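Local coordinates for VP4 CORE protein (Bluetongue virus, PDB 2JHP) that caps viral messenger RNA inside the bluetongue virus core, with separate sites for successive capping reactions arranged along one elongated chain, at residues I521-E526 with Y556-S561. Residues are numbered along the deposited sequence; the frame is centred on the assembly and turned at random.
Sequences IGLRVE and YVTLMS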
# COMPACT_ATOMS: atom_id res chain seq x y z
N ILE A 521 -4.62 -15.54 21.45
CA ILE A 521 -4.75 -16.92 21.00
C ILE A 521 -3.42 -17.65 21.19
O ILE A 521 -2.37 -17.19 20.74
CB ILE A 521 -5.23 -17.01 19.52
CG1 ILE A 521 -6.60 -16.32 19.34
CG2 ILE A 521 -5.25 -18.45 19.04
CD1 ILE A 521 -7.75 -16.90 20.16
N GLY A 522 -3.48 -18.78 21.90
CA GLY A 522 -2.30 -19.58 22.12
C GLY A 522 -1.56 -19.27 23.41
O GLY A 522 -0.54 -19.91 23.71
N LEU A 523 -2.07 -18.30 24.17
CA LEU A 523 -1.41 -17.85 25.39
C LEU A 523 -1.02 -18.98 26.35
O LEU A 523 0.05 -18.95 26.95
CB LEU A 523 -2.26 -16.79 26.11
CG LEU A 523 -1.61 -16.04 27.29
CD1 LEU A 523 -0.48 -15.14 26.81
CD2 LEU A 523 -2.66 -15.23 28.03
N ARG A 524 -1.90 -19.98 26.50
CA ARG A 524 -1.64 -21.08 27.43
C ARG A 524 -0.43 -21.92 27.02
O ARG A 524 0.43 -22.24 27.84
CB ARG A 524 -2.87 -21.98 27.57
CG ARG A 524 -4.04 -21.28 28.23
CD ARG A 524 -4.71 -22.22 29.22
NE ARG A 524 -5.36 -21.49 30.30
CZ ARG A 524 -6.13 -22.05 31.23
NH1 ARG A 524 -6.36 -23.36 31.21
NH2 ARG A 524 -6.68 -21.31 32.19
N VAL A 525 -0.39 -22.27 25.74
CA VAL A 525 0.76 -22.98 25.17
C VAL A 525 2.04 -22.17 25.32
O VAL A 525 3.09 -22.71 25.64
CB VAL A 525 0.49 -23.37 23.70
CG1 VAL A 525 1.79 -23.59 22.96
CG2 VAL A 525 -0.38 -24.62 23.66
N GLU A 526 1.91 -20.87 25.12
CA GLU A 526 3.05 -19.96 25.21
C GLU A 526 3.65 -19.87 26.63
O GLU A 526 4.85 -19.64 26.80
CB GLU A 526 2.65 -18.58 24.69
CG GLU A 526 2.61 -18.50 23.17
CD GLU A 526 4.01 -18.46 22.54
OE1 GLU A 526 5.01 -18.30 23.27
OE2 GLU A 526 4.09 -18.60 21.30
N TYR A 556 3.33 -10.96 31.84
CA TYR A 556 4.70 -11.42 31.75
C TYR A 556 4.84 -12.37 30.56
O TYR A 556 5.82 -12.29 29.81
CB TYR A 556 5.12 -12.11 33.05
CG TYR A 556 6.44 -12.84 32.97
CD1 TYR A 556 7.64 -12.20 33.28
CD2 TYR A 556 6.48 -14.18 32.55
CE1 TYR A 556 8.86 -12.88 33.19
CE2 TYR A 556 7.68 -14.86 32.45
CZ TYR A 556 8.87 -14.22 32.77
OH TYR A 556 10.05 -14.92 32.67
N VAL A 557 3.84 -13.23 30.37
CA VAL A 557 3.87 -14.18 29.26
C VAL A 557 3.70 -13.47 27.91
O VAL A 557 4.49 -13.70 27.00
CB VAL A 557 2.89 -15.36 29.45
CG1 VAL A 557 2.71 -16.14 28.17
CG2 VAL A 557 3.40 -16.30 30.57
N THR A 558 2.69 -12.60 27.82
CA THR A 558 2.42 -11.85 26.58
C THR A 558 3.67 -11.12 26.08
O THR A 558 4.02 -11.24 24.91
CB THR A 558 1.26 -10.83 26.72
OG1 THR A 558 1.42 -10.09 27.94
CG2 THR A 558 -0.10 -11.53 26.75
N LEU A 559 4.34 -10.40 26.98
CA LEU A 559 5.59 -9.72 26.66
C LEU A 559 6.77 -10.66 26.33
O LEU A 559 7.42 -10.54 25.28
CB LEU A 559 6.00 -8.79 27.80
CG LEU A 559 5.27 -7.45 27.89
CD1 LEU A 559 5.66 -6.77 29.19
CD2 LEU A 559 5.60 -6.58 26.69
N MET A 560 7.02 -11.60 27.24
CA MET A 560 8.19 -12.46 27.17
C MET A 560 8.10 -13.45 26.01
O MET A 560 9.12 -13.88 25.50
CB MET A 560 8.35 -13.19 28.50
CG MET A 560 9.73 -13.78 28.75
SD MET A 560 11.02 -12.57 29.05
CE MET A 560 10.54 -11.95 30.65
N SER A 561 6.88 -13.77 25.58
CA SER A 561 6.70 -14.72 24.47
C SER A 561 7.16 -14.17 23.12
O SER A 561 7.58 -14.95 22.26
CB SER A 561 5.23 -15.16 24.37
OG SER A 561 4.40 -14.07 24.02
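Leu523 and Glu526, on the first turn of helix 523-533, meet Val557, Thr558 and Ser561 on helix 551-561 in a small helix-helix contact of the C-terminal helical region. It lies toward the periphery, its centre about 31 Å from the centre of the chain. The evidence for a sparse interface is that only 214 Å² is buried in all and that no hydrogen bond crosses it. The backbones nevertheless come close at one point, where the CA atoms of Glu526 and Ser561 are 6.4 Å apart. Gly522 occupies the N-cap position, with a positive phi of 92°, just before helix 523-533.

Leu523 CD1 is the centre of the apolar part and bridges two methyl groups: it touches Val557 CG1 at 3.6 Å and Thr558 CG2 at the same distance, and both neighbours run obliquely to the leucine side chain. The leucine CG is anti to the backbone N (chi1 -170°), and chi2 (67°) then sets CD1 against the two methyls. Val557 CG1 also lies 4.3 Å from Glu526 CB, so this valine methyl packs against both residues of the first helix that take part. Thr558 turns its OG1 back to its own helix, where it hydrogen-bonds to the carbonyl oxygens of Leu555 and His554, while CG2 does the touching.

Beyond the contact, Trp38 of helix 34-41 packs on Leu523, and Leu530, farther along helix 523-533, extends the packing on Val557. Glu526 is buried, with its OE2 close to the like-charged OE2 of Glu3, a pairing that could favour protonation of one of them. In Glu526 the bend at chi2 (-74°) places CD, and the other carboxylate oxygen, OE1, comes to 3.3 Å from Ser561 CB, meeting the serine's carbon, while Ser561 OG is hydrogen-bonded with Ala563 N.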